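Local coordinates for protein D-ribulose-5-phosphate 3-epimerase, putative (Plasmodium falciparum, PDB 1TQX) that probably interconverts D-ribulose 5-phosphate and D-xylulose 5-phosphate as a metal-dependent epimerase built on a TIM barrel, with one divalent metal ion per subunit, at residues A32-L37 and N175-G180; N196-G201 and D215-S220; D68-V73 and L143-E148; P10-S15 and L48-P53. All coordinates share one frame; numbering follows the deposited sequence.

Interaction 1 of 4, residues A32-L37 and N175-G180; sequences AEWIHL and NIQVDG. With ZN (zinc ion), chain D.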
loop_
_atom_site.group_PDB
_atom_site.type_symbol
_atom_site.label_atom_id
_atom_site.label_comp_id
_atom_site.label_asym_id
_atom_site.label_seq_id
_atom_site.Cartn_x
_atom_site.Cartn_y
_atom_site.Cartn_z
ATOM N N ALA A 32 8.668 -11.855 -3.443
ATOM C CA ALA A 32 7.992 -10.613 -3.077
ATOM C C ALA A 32 8.188 -10.419 -1.574
ATOM O O ALA A 32 7.972 -11.344 -0.794
ATOM C CB ALA A 32 6.496 -10.696 -3.418
ATOM N N GLU A 33 8.611 -9.222 -1.175
ATOM C CA GLU A 33 8.850 -8.923 0.236
ATOM C C GLU A 33 7.560 -8.698 1.029
ATOM O O GLU A 33 7.447 -9.116 2.182
ATOM C CB GLU A 33 9.737 -7.674 0.373
ATOM C CG GLU A 33 11.157 -7.803 -0.208
ATOM C CD GLU A 33 11.239 -7.516 -1.708
ATOM O OE1 GLU A 33 12.362 -7.569 -2.252
ATOM O OE2 GLU A 33 10.199 -7.235 -2.347
ATOM N N TRP A 34 6.598 -8.032 0.400
ATOM C CA TRP A 34 5.319 -7.710 1.029
ATOM C C TRP A 34 4.155 -8.290 0.232
ATOM O O TRP A 34 4.301 -8.605 -0.951
ATOM C CB TRP A 34 5.119 -6.188 1.054
ATOM C CG TRP A 34 5.975 -5.389 2.005
ATOM C CD1 TRP A 34 7.149 -5.766 2.588
ATOM C CD2 TRP A 34 5.723 -4.050 2.442
ATOM N NE1 TRP A 34 7.644 -4.741 3.365
ATOM C CE2 TRP A 34 6.786 -3.676 3.289
ATOM C CE3 TRP A 34 4.697 -3.124 2.191
ATOM C CZ2 TRP A 34 6.854 -2.420 3.892
ATOM C CZ3 TRP A 34 4.763 -1.871 2.792
ATOM C CH2 TRP A 34 5.839 -1.531 3.634
ATOM N N ILE A 35 3.006 -8.430 0.889
ATOM C CA ILE A 35 1.791 -8.882 0.219
ATOM C C ILE A 35 0.819 -7.747 0.549
ATOM O O ILE A 35 0.599 -7.430 1.717
ATOM C CB ILE A 35 1.278 -10.270 0.731
ATOM C CG1 ILE A 35 0.147 -10.758 -0.176
ATOM C CG2 ILE A 35 0.804 -10.196 2.181
ATOM C CD1 ILE A 35 0.588 -11.004 -1.615
ATOM N N HIS A 36 0.290 -7.102 -0.488
ATOM C CA HIS A 36 -0.615 -5.969 -0.315
ATOM C C HIS A 36 -2.069 -6.415 -0.261
ATOM O O HIS A 36 -2.609 -6.939 -1.244
ATOM C CB HIS A 36 -0.412 -4.978 -1.462
ATOM C CG HIS A 36 -1.013 -3.633 -1.212
ATOM N ND1 HIS A 36 -0.458 -2.722 -0.338
ATOM C CD2 HIS A 36 -2.120 -3.043 -1.716
ATOM C CE1 HIS A 36 -1.196 -1.629 -0.316
ATOM N NE2 HIS A 36 -2.211 -1.797 -1.144
ATOM N N LEU A 37 -2.709 -6.178 0.881
ATOM C CA LEU A 37 -4.088 -6.595 1.108
ATOM C C LEU A 37 -5.084 -5.434 1.140
ATOM O O LEU A 37 -5.153 -4.692 2.121
ATOM C CB LEU A 37 -4.151 -7.375 2.432
ATOM C CG LEU A 37 -3.127 -8.516 2.513
ATOM C CD1 LEU A 37 -2.855 -8.921 3.965
ATOM C CD2 LEU A 37 -3.653 -9.696 1.703
ATOM N N ASN A 175 9.013 6.038 3.737
ATOM C CA ASN A 175 8.685 5.036 2.725
ATOM C C ASN A 175 7.570 5.646 1.877
ATOM O O ASN A 175 6.559 6.112 2.409
ATOM C CB ASN A 175 8.179 3.738 3.375
ATOM C CG ASN A 175 9.295 2.920 4.012
ATOM O OD1 ASN A 175 10.165 2.387 3.317
ATOM N ND2 ASN A 175 9.273 2.815 5.339
ATOM N N ILE A 176 7.767 5.668 0.562
ATOM C CA ILE A 176 6.762 6.215 -0.342
ATOM C C ILE A 176 6.272 5.077 -1.224
ATOM O O ILE A 176 7.036 4.464 -1.970
ATOM C CB ILE A 176 7.334 7.362 -1.198
ATOM C CG1 ILE A 176 7.786 8.509 -0.283
ATOM C CG2 ILE A 176 6.266 7.870 -2.166
ATOM C CD1 ILE A 176 8.561 9.614 -0.991
ATOM N N GLN A 177 4.981 4.799 -1.110
ATOM C CA GLN A 177 4.342 3.707 -1.826
ATOM C C GLN A 177 3.404 4.238 -2.915
ATOM O O GLN A 177 2.709 5.233 -2.714
ATOM C CB GLN A 177 3.573 2.860 -0.796
ATOM C CG GLN A 177 2.935 1.590 -1.309
ATOM C CD GLN A 177 2.311 0.782 -0.184
ATOM O OE1 GLN A 177 1.597 1.329 0.658
ATOM N NE2 GLN A 177 2.571 -0.524 -0.166
ATOM N N VAL A 178 3.411 3.591 -4.077
ATOM C CA VAL A 178 2.541 3.998 -5.179
ATOM C C VAL A 178 1.621 2.827 -5.451
ATOM O O VAL A 178 2.034 1.672 -5.364
ATOM C CB VAL A 178 3.342 4.388 -6.448
ATOM C CG1 VAL A 178 4.027 5.728 -6.210
ATOM C CG2 VAL A 178 4.368 3.319 -6.787
ATOM N N ASP A 179 0.378 3.126 -5.801
ATOM C CA ASP A 179 -0.615 2.077 -5.976
ATOM C C ASP A 179 -1.656 2.458 -7.025
ATOM O O ASP A 179 -2.370 3.446 -6.865
ATOM C CB ASP A 179 -1.243 1.867 -4.592
ATOM C CG ASP A 179 -2.326 0.811 -4.557
ATOM O OD1 ASP A 179 -2.835 0.597 -3.431
ATOM O OD2 ASP A 179 -2.670 0.206 -5.596
ATOM N N GLY A 180 -1.733 1.670 -8.095
ATOM C CA GLY A 180 -2.688 1.950 -9.156
ATOM C C GLY A 180 -2.049 2.048 -10.529
ATOM O O GLY A 180 -1.446 3.064 -10.877
HETATM ZN ZN ZN D . -3.981 -0.707 -1.973
#
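H36 and D179 meet at the zinc ion inside the TIM barrel, each giving one ligand from its own parallel strand. H36 NE2 lies 2.2 Å from zinc and D179 OD1 lies 2.3 Å from it; D38 and H70 supply the other two ligands. The 3.4 Å between H36 NE2 and D179 OD1 is therefore the spacing of two atoms on one metal, with no hydrogen bond between them. Ring and carboxylate planes stand 88° apart. The strands 34-37 and 175-179 are not neighbours: their axes pass 11.5 Å apart at 55°, so the gap is bridged by inward-pointing side chains and the metal. D179 does so with CG anti to its backbone N (chi1 179°), which sends the carboxylate toward the barrel axis.

One layer below, Q177 extends fully and brings NE2 to 3.7 Å from H36 ND1, a packing distance. Both nitrogens are instead hydrogen-bonded to D68 OD2, so one carboxylate oxygen fixes the turn of the imidazole and holds the amide. That second-shell bond would be expected to strengthen H36 as a zinc ligand. On the far side of the amide, W34 CZ3 approaches Q177 NE2 at 3.9 Å, with the indole and amide planes nearly perpendicular.

Interaction 2 of 4, residues N196-G201 and D215-S220; sequences NIIVAG and DTMRVS. With SO4 (sulfate ion), chain C.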
loop_
_atom_site.group_PDB
_atom_site.type_symbol
_atom_site.label_atom_id
_atom_site.label_comp_id
_atom_site.label_asym_id
_atom_site.label_seq_id
_atom_site.Cartn_x
_atom_site.Cartn_y
_atom_site.Cartn_z
ATOM N N ASN A 196 9.692 4.012 -3.323
ATOM C CA ASN A 196 10.534 2.854 -3.019
ATOM C C ASN A 196 9.732 1.576 -2.752
ATOM O O ASN A 196 10.300 0.492 -2.643
ATOM C CB ASN A 196 11.477 3.139 -1.834
ATOM C CG ASN A 196 10.737 3.383 -0.530
ATOM O OD1 ASN A 196 10.032 4.377 -0.383
ATOM N ND2 ASN A 196 10.911 2.476 0.429
ATOM N N ILE A 197 8.414 1.708 -2.643
ATOM C CA ILE A 197 7.550 0.555 -2.429
ATOM C C ILE A 197 6.551 0.541 -3.578
ATOM O O ILE A 197 5.845 1.521 -3.812
ATOM C CB ILE A 197 6.807 0.635 -1.082
ATOM C CG1 ILE A 197 7.825 0.782 0.058
ATOM C CG2 ILE A 197 5.973 -0.630 -0.880
ATOM C CD1 ILE A 197 7.202 0.803 1.434
ATOM N N ILE A 198 6.487 -0.579 -4.286
ATOM C CA ILE A 198 5.616 -0.689 -5.447
ATOM C C ILE A 198 4.476 -1.681 -5.298
ATOM O O ILE A 198 4.708 -2.879 -5.132
ATOM C CB ILE A 198 6.439 -1.106 -6.683
ATOM C CG1 ILE A 198 7.652 -0.178 -6.835
ATOM C CG2 ILE A 198 5.549 -1.110 -7.930
ATOM C CD1 ILE A 198 7.311 1.289 -7.022
ATOM N N VAL A 199 3.246 -1.188 -5.367
ATOM C CA VAL A 199 2.090 -2.073 -5.289
ATOM C C VAL A 199 1.647 -2.338 -6.724
ATOM O O VAL A 199 1.333 -1.405 -7.466
ATOM C CB VAL A 199 0.922 -1.422 -4.513
ATOM C CG1 VAL A 199 -0.325 -2.297 -4.619
ATOM C CG2 VAL A 199 1.313 -1.235 -3.055
ATOM N N ALA A 200 1.620 -3.604 -7.118
ATOM C CA ALA A 200 1.223 -3.956 -8.476
ATOM C C ALA A 200 0.267 -5.134 -8.445
ATOM O O ALA A 200 0.526 -6.135 -7.780
ATOM C CB ALA A 200 2.462 -4.307 -9.310
ATOM N N GLY A 201 -0.838 -5.012 -9.168
ATOM C CA GLY A 201 -1.806 -6.090 -9.200
ATOM C C GLY A 201 -1.811 -6.812 -10.529
ATOM O O GLY A 201 -1.173 -7.853 -10.693
ATOM N N ASP A 215 11.361 -8.909 -10.364
ATOM C CA ASP A 215 12.787 -8.578 -10.311
ATOM C C ASP A 215 13.108 -7.308 -11.098
ATOM O O ASP A 215 13.880 -6.459 -10.641
ATOM C CB ASP A 215 13.642 -9.732 -10.856
ATOM C CG ASP A 215 13.522 -10.999 -10.025
ATOM O OD1 ASP A 215 13.089 -10.909 -8.858
ATOM O OD2 ASP A 215 13.873 -12.084 -10.531
ATOM N N THR A 216 12.523 -7.186 -12.286
ATOM C CA THR A 216 12.765 -6.015 -13.120
ATOM C C THR A 216 12.349 -4.763 -12.364
ATOM O O THR A 216 13.068 -3.760 -12.360
ATOM C CB THR A 216 11.970 -6.093 -14.441
ATOM O OG1 THR A 216 12.428 -7.215 -15.206
ATOM C CG2 THR A 216 12.149 -4.820 -15.253
ATOM N N MET A 217 11.185 -4.826 -11.723
ATOM C CA MET A 217 10.677 -3.695 -10.957
ATOM C C MET A 217 11.609 -3.339 -9.799
ATOM O O MET A 217 11.927 -2.172 -9.584
ATOM C CB MET A 217 9.284 -4.006 -10.381
ATOM C CG MET A 217 8.148 -4.125 -11.399
ATOM S SD MET A 217 6.583 -4.574 -10.566
ATOM C CE MET A 217 5.361 -4.038 -11.771
ATOM N N ARG A 218 12.046 -4.345 -9.051
ATOM C CA ARG A 218 12.906 -4.083 -7.904
ATOM C C ARG A 218 14.224 -3.438 -8.309
ATOM O O ARG A 218 14.652 -2.460 -7.697
ATOM C CB ARG A 218 13.170 -5.375 -7.122
ATOM C CG ARG A 218 13.908 -5.178 -5.795
ATOM C CD ARG A 218 13.849 -6.461 -4.969
ATOM N NE ARG A 218 14.112 -7.605 -5.831
ATOM C CZ ARG A 218 13.347 -8.687 -5.910
ATOM N NH1 ARG A 218 12.251 -8.800 -5.168
ATOM N NH2 ARG A 218 13.673 -9.652 -6.757
ATOM N N VAL A 219 14.866 -3.978 -9.338
ATOM C CA VAL A 219 16.135 -3.416 -9.789
ATOM C C VAL A 219 15.971 -1.955 -10.190
ATOM O O VAL A 219 16.805 -1.121 -9.852
ATOM C CB VAL A 219 16.716 -4.210 -10.984
ATOM C CG1 VAL A 219 18.006 -3.549 -11.480
ATOM C CG2 VAL A 219 17.002 -5.643 -10.561
ATOM N N SER A 220 14.887 -1.641 -10.893
ATOM C CA SER A 220 14.638 -0.273 -11.328
ATOM C C SER A 220 14.476 0.680 -10.148
ATOM O O SER A 220 14.852 1.849 -10.237
ATOM C CB SER A 220 13.397 -0.207 -12.223
ATOM O OG SER A 220 12.212 -0.433 -11.479
HETATM S S SO4 C . -3.554 -2.422 -10.516
HETATM O O1 SO4 C . -2.558 -2.851 -9.516
HETATM O O2 SO4 C . -4.326 -1.284 -9.985
HETATM O O3 SO4 C . -2.865 -1.984 -11.735
HETATM O O4 SO4 C . -4.454 -3.550 -10.834
#
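M217 reaches from helix 210-223 to the outer surface of strand 197-200, where it meets A200 and I198. The CA atoms of M217 and I198 are 8.1 Å apart, the nearest such pair across the segments and a separation that a long side chain can span. The CB leaves the helix toward the strand, and CG is set anti to the carbonyl carbon, beside the backbone N (chi1 -69°). From there the chain runs extended, so each further atom gains depth. SD passes I198 CG2 at 4.5 Å, a loose apolar contact. The methyl CE goes furthest and comes to rest 3.8 Å from A200 CB, the closest approach between the two segments. No hydrogen bond crosses here, and the summed buried surface is a modest 109 Å². I8 of strand 7-10 and T187 of helix 184-193 also touch M217, which places its chain in the layer between barrel and helices.

The helix carries its own polar links. S220 OG donates to M217 O over 2.6 Å, turning the hydroxyl back on its own helix, and R218 NH2 pairs with D215 OD1 at 2.5 Å; R218 NH1 has a second acidic partner in E33.

Just beyond A200, G201 at the N-cap position of the following helix gives a weak hydrogen bond from its N to sulfate O1, 2.8 Å long and bent to 128°. T202 and G153 also bind this sulfate, consistent with the phosphate site of the substrate at the C-terminal strand ends, as in other phosphate-binding TIM barrels.

Interaction 3 of 4, residues D68-V73 and L143-E148; sequences DVHLMV and LVMTVE. With ZN (zinc ion), chain D.
The zinc site in the mouth of the TIM barrel includes H70, on strand 66-72, and its imidazole is packed by L143 and M145 from strand 141-145 across the barrel interior. H70 ND1 binds zinc at 2.3 Å. L143 CD1 sits over the centre of one ring face, 3.5 Å from the centroid and 15° off the normal, which makes it a well-centred CH-pi contact; its nearest ring atom is ND1 at 3.4 Å. The histidine and leucine side chains cross at about a right angle, and CD1 does the touching. M72 CG lies 3.3 Å from the ring plane on the opposite face, displaced toward the rim. The imidazole is thus held between two aliphatic groups, one from each segment.

M145 comes in differently. Its SD lies near the ring plane, 3.6 Å from CE1, and the line from the centroid to the sulfur is 78° off the normal: a sulfur-aromatic contact at the edge. The methionine is bent at its second and third torsions, and SD is the atom that meets the ring edge.

The remaining ring nitrogen, NE2, is hydrogen-bonded to H92 of strand 88-92, so both nitrogens have partners and the rotation of the ring is fixed at two points. H36, D38 and D179 complete the coordination. Two histidines and two aspartates drawn from three barrel strands, backed by methionine and leucine side chains, form the metal centre characteristic of the ribulose-phosphate 3-epimerase family.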
loop_
_atom_site.group_PDB
_atom_site.type_symbol
_atom_site.label_atom_id
_atom_site.label_comp_id
_atom_site.label_asym_id
_atom_site.label_seq_id
_atom_site.Cartn_x
_atom_site.Cartn_y
_atom_site.Cartn_z
ATOM N N ASP A 68 0.851 -6.158 4.478
ATOM C CA ASP A 68 0.594 -4.740 4.267
ATOM C C ASP A 68 -0.893 -4.536 3.946
ATOM O O ASP A 68 -1.350 -4.792 2.830
ATOM C CB ASP A 68 1.508 -4.260 3.136
ATOM C CG ASP A 68 1.259 -2.832 2.734
ATOM O OD1 ASP A 68 1.023 -1.977 3.616
ATOM O OD2 ASP A 68 1.330 -2.565 1.514
ATOM N N VAL A 69 -1.638 -4.067 4.943
ATOM C CA VAL A 69 -3.080 -3.868 4.808
ATOM C C VAL A 69 -3.490 -2.437 4.487
ATOM O O VAL A 69 -3.225 -1.513 5.258
ATOM C CB VAL A 69 -3.827 -4.317 6.097
ATOM C CG1 VAL A 69 -5.329 -4.316 5.849
ATOM C CG2 VAL A 69 -3.354 -5.711 6.520
ATOM N N HIS A 70 -4.144 -2.264 3.341
ATOM C CA HIS A 70 -4.610 -0.952 2.908
ATOM C C HIS A 70 -6.094 -0.871 3.252
ATOM O O HIS A 70 -6.924 -1.509 2.606
ATOM C CB HIS A 70 -4.406 -0.791 1.396
ATOM C CG HIS A 70 -4.840 0.538 0.860
ATOM N ND1 HIS A 70 -4.769 0.855 -0.481
ATOM C CD2 HIS A 70 -5.366 1.625 1.475
ATOM C CE1 HIS A 70 -5.234 2.077 -0.668
ATOM N NE2 HIS A 70 -5.603 2.566 0.502
ATOM N N LEU A 71 -6.420 -0.083 4.269
ATOM C CA LEU A 71 -7.795 0.070 4.722
ATOM C C LEU A 71 -8.569 1.156 3.981
ATOM O O LEU A 71 -8.539 2.320 4.365
ATOM C CB LEU A 71 -7.812 0.367 6.227
ATOM C CG LEU A 71 -7.173 -0.714 7.111
ATOM C CD1 LEU A 71 -6.917 -0.166 8.516
ATOM C CD2 LEU A 71 -8.085 -1.932 7.156
ATOM N N MET A 72 -9.247 0.775 2.903
ATOM C CA MET A 72 -10.066 1.723 2.151
ATOM C C MET A 72 -11.456 1.554 2.748
ATOM O O MET A 72 -12.376 1.055 2.098
ATOM C CB MET A 72 -10.080 1.372 0.661
ATOM C CG MET A 72 -8.777 1.714 -0.045
ATOM S SD MET A 72 -8.695 1.144 -1.760
ATOM C CE MET A 72 -7.804 -0.391 -1.558
ATOM N N VAL A 73 -11.590 1.973 4.002
ATOM C CA VAL A 73 -12.840 1.826 4.734
ATOM C C VAL A 73 -13.148 3.024 5.614
ATOM O O VAL A 73 -12.277 3.849 5.891
ATOM C CB VAL A 73 -12.774 0.614 5.680
ATOM C CG1 VAL A 73 -12.470 -0.663 4.899
ATOM C CG2 VAL A 73 -11.691 0.856 6.742
ATOM N N LEU A 143 1.035 6.255 1.223
ATOM C CA LEU A 143 0.594 5.560 0.020
ATOM C C LEU A 143 -0.066 6.568 -0.919
ATOM O O LEU A 143 -1.183 7.022 -0.671
ATOM C CB LEU A 143 -0.406 4.452 0.401
ATOM C CG LEU A 143 -0.823 3.387 -0.624
ATOM C CD1 LEU A 143 -1.719 2.361 0.074
ATOM C CD2 LEU A 143 -1.558 4.014 -1.790
ATOM N N VAL A 144 0.646 6.924 -1.985
ATOM C CA VAL A 144 0.150 7.867 -2.977
ATOM C C VAL A 144 -0.646 7.087 -4.023
ATOM O O VAL A 144 -0.068 6.340 -4.812
ATOM C CB VAL A 144 1.324 8.610 -3.684
ATOM C CG1 VAL A 144 0.791 9.497 -4.805
ATOM C CG2 VAL A 144 2.102 9.444 -2.673
ATOM N N MET A 145 -1.969 7.237 -4.014
ATOM C CA MET A 145 -2.798 6.545 -4.996
ATOM C C MET A 145 -2.494 7.145 -6.363
ATOM O O MET A 145 -2.515 8.368 -6.523
ATOM C CB MET A 145 -4.291 6.734 -4.702
ATOM C CG MET A 145 -4.817 6.006 -3.471
ATOM S SD MET A 145 -4.559 4.213 -3.525
ATOM C CE MET A 145 -5.462 3.750 -4.989
ATOM N N THR A 146 -2.205 6.292 -7.339
ATOM C CA THR A 146 -1.929 6.771 -8.689
ATOM C C THR A 146 -3.127 6.471 -9.586
ATOM O O THR A 146 -3.048 6.554 -10.815
ATOM C CB THR A 146 -0.642 6.143 -9.266
ATOM O OG1 THR A 146 -0.634 4.731 -9.022
ATOM C CG2 THR A 146 0.586 6.777 -8.614
ATOM N N VAL A 147 -4.240 6.128 -8.943
ATOM C CA VAL A 147 -5.494 5.846 -9.619
ATOM C C VAL A 147 -6.630 6.078 -8.620
ATOM O O VAL A 147 -6.391 6.126 -7.414
ATOM C CB VAL A 147 -5.548 4.383 -10.124
ATOM C CG1 VAL A 147 -5.888 3.426 -8.978
ATOM C CG2 VAL A 147 -6.556 4.270 -11.227
ATOM N N GLU A 148 -7.854 6.253 -9.119
ATOM C CA GLU A 148 -9.015 6.449 -8.248
ATOM C C GLU A 148 -9.251 5.091 -7.573
ATOM O O GLU A 148 -9.606 4.115 -8.231
ATOM C CB GLU A 148 -10.231 6.855 -9.089
ATOM C CG GLU A 148 -10.019 8.140 -9.892
ATOM C CD GLU A 148 -10.929 8.254 -11.109
ATOM O OE1 GLU A 148 -12.171 8.224 -10.946
ATOM O OE2 GLU A 148 -10.400 8.376 -12.238
HETATM ZN ZN ZN D . -3.981 -0.707 -1.973
#

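Interaction 4 of 4, residues P10-S15 and L48-P53; sequences PSVLAS and LSFGPP
V12 and L13 open a short 3-10 turn, residues 12-14, that faces the irregular backbone of S49 and F50, with the CA atoms of L13 and S49 7.6 Å apart. V12 CG2 makes the closest approach, 3.6 Å from F50 CZ, and touches CE2 at 4.0 Å. The two side chains cross at about a right angle, the methyl meeting the far end of the phenyl ring. With chi1 at 55°, F50 CG lies between the backbone N and the carbonyl carbon, and the ring is carried over toward the 3-10 turn. L13 CD1 packs against S49 CB at 3.9 Å; the CB of L13 does not point at the other segment, yet the end of its side chain comes nearer.

The first segment leaves the C-terminal end of strand 7-10, and the second lies in the connection after strand 34-40, so the contact joins two of the loops around the mouth of the TIM barrel. S49 OG is hydrogen-bonded to D38 O and M40 N, which ties the second loop to the end of strand 34-40, at the backbone of the zinc ligand D38. On the first loop V12 O accepts two bonds from S15: N at 3.0 Å, and OG at 2.8 Å in the carbonyl plane on a lone pair.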
loop_
_atom_site.group_PDB
_atom_site.type_symbol
_atom_site.label_atom_id
_atom_site.label_comp_id
_atom_site.label_asym_id
_atom_site.label_seq_id
_atom_site.Cartn_x
_atom_site.Cartn_y
_atom_site.Cartn_z
ATOM N N PRO A 10 2.903 -7.225 -4.269
ATOM C CA PRO A 10 1.819 -7.652 -5.162
ATOM C C PRO A 10 0.459 -7.460 -4.489
ATOM O O PRO A 10 0.281 -7.809 -3.321
ATOM C CB PRO A 10 2.131 -9.130 -5.408
ATOM C CG PRO A 10 3.643 -9.198 -5.248
ATOM C CD PRO A 10 3.861 -8.323 -4.038
ATOM N N SER A 11 -0.497 -6.903 -5.226
ATOM C CA SER A 11 -1.835 -6.668 -4.690
ATOM C C SER A 11 -2.732 -7.864 -5.000
ATOM O O SER A 11 -3.092 -8.085 -6.154
ATOM C CB SER A 11 -2.426 -5.395 -5.304
ATOM O OG SER A 11 -3.690 -5.107 -4.731
ATOM N N VAL A 12 -3.096 -8.623 -3.964
ATOM C CA VAL A 12 -3.922 -9.826 -4.122
ATOM C C VAL A 12 -5.316 -9.613 -4.706
ATOM O O VAL A 12 -5.976 -10.569 -5.106
ATOM C CB VAL A 12 -4.080 -10.592 -2.775
ATOM C CG1 VAL A 12 -2.719 -11.024 -2.266
ATOM C CG2 VAL A 12 -4.784 -9.716 -1.740
ATOM N N LEU A 13 -5.763 -8.365 -4.743
ATOM C CA LEU A 13 -7.077 -8.039 -5.290
ATOM C C LEU A 13 -7.143 -8.509 -6.745
ATOM O O LEU A 13 -8.205 -8.892 -7.242
ATOM C CB LEU A 13 -7.298 -6.521 -5.230
ATOM C CG LEU A 13 -8.674 -5.951 -5.582
ATOM C CD1 LEU A 13 -9.637 -6.165 -4.424
ATOM C CD2 LEU A 13 -8.540 -4.459 -5.875
ATOM N N ALA A 14 -5.993 -8.482 -7.417
ATOM C CA ALA A 14 -5.893 -8.882 -8.819
ATOM C C ALA A 14 -5.666 -10.381 -9.049
ATOM O O ALA A 14 -5.585 -10.831 -10.190
ATOM C CB ALA A 14 -4.782 -8.084 -9.499
ATOM N N SER A 15 -5.573 -11.160 -7.977
ATOM C CA SER A 15 -5.349 -12.599 -8.112
ATOM C C SER A 15 -6.656 -13.369 -7.995
ATOM O O SER A 15 -7.739 -12.782 -7.948
ATOM C CB SER A 15 -4.401 -13.090 -7.014
ATOM O OG SER A 15 -5.068 -13.129 -5.756
ATOM N N LEU A 48 -16.607 -4.150 -2.283
ATOM C CA LEU A 48 -16.434 -4.896 -1.034
ATOM C C LEU A 48 -15.495 -6.054 -1.362
ATOM O O LEU A 48 -15.869 -6.966 -2.104
ATOM C CB LEU A 48 -17.777 -5.439 -0.532
ATOM C CG LEU A 48 -17.788 -6.178 0.817
ATOM C CD1 LEU A 48 -17.451 -5.215 1.940
ATOM C CD2 LEU A 48 -19.174 -6.791 1.050
ATOM N N SER A 49 -14.281 -6.016 -0.813
ATOM C CA SER A 49 -13.292 -7.053 -1.089
ATOM C C SER A 49 -13.271 -8.195 -0.066
ATOM O O SER A 49 -13.916 -9.228 -0.270
ATOM C CB SER A 49 -11.900 -6.415 -1.214
ATOM O OG SER A 49 -11.580 -5.615 -0.086
ATOM N N PHE A 50 -12.512 -8.017 1.014
ATOM C CA PHE A 50 -12.421 -9.014 2.082
ATOM C C PHE A 50 -11.909 -8.320 3.344
ATOM O O PHE A 50 -11.290 -7.261 3.255
ATOM C CB PHE A 50 -11.498 -10.169 1.670
ATOM C CG PHE A 50 -10.128 -9.735 1.250
ATOM C CD1 PHE A 50 -9.130 -9.505 2.196
ATOM C CD2 PHE A 50 -9.832 -9.547 -0.098
ATOM C CE1 PHE A 50 -7.854 -9.094 1.802
ATOM C CE2 PHE A 50 -8.560 -9.136 -0.501
ATOM C CZ PHE A 50 -7.569 -8.909 0.452
ATOM N N GLY A 51 -12.168 -8.901 4.513
ATOM C CA GLY A 51 -11.748 -8.261 5.749
ATOM C C GLY A 51 -10.859 -9.065 6.680
ATOM O O GLY A 51 -10.275 -10.065 6.273
ATOM N N PRO A 52 -10.746 -8.645 7.953
ATOM C CA PRO A 52 -9.926 -9.309 8.971
ATOM C C PRO A 52 -10.056 -10.828 9.049
ATOM O O PRO A 52 -9.051 -11.522 9.179
ATOM C CB PRO A 52 -10.358 -8.612 10.258
ATOM C CG PRO A 52 -10.567 -7.205 9.792
ATOM C CD PRO A 52 -11.386 -7.438 8.520
ATOM N N PRO A 53 -11.285 -11.368 8.976
ATOM C CA PRO A 53 -11.417 -12.832 9.047
ATOM C C PRO A 53 -10.590 -13.544 7.976
ATOM O O PRO A 53 -9.975 -14.581 8.234
ATOM C CB PRO A 53 -12.912 -13.052 8.856
ATOM C CG PRO A 53 -13.510 -11.836 9.497
ATOM C CD PRO A 53 -12.611 -10.721 8.983
#

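Interactions 1, 2 and 3 all draw on one eight-stranded parallel sheet, closed as a TIM barrel. Interactions 1 and 3 lie inside it, their centres 9 Å apart, and share the zinc ion; strands 34-40 and 66-72 are neighbours, as are 141-145 and 175-179. In sequence, interaction 3 is nested within the span closed by interaction 1, whereas interaction 4 alternates with interaction 1. Interaction 2 comes last and joins strand 197-200 to the outer helical layer, about 19 Å from interaction 4 between centres. Even so, A200 O and S11 N, 2.9 Å apart, probably link those two. Metal site, sulfate site and mouth loops thus converge at the same end of the barrel.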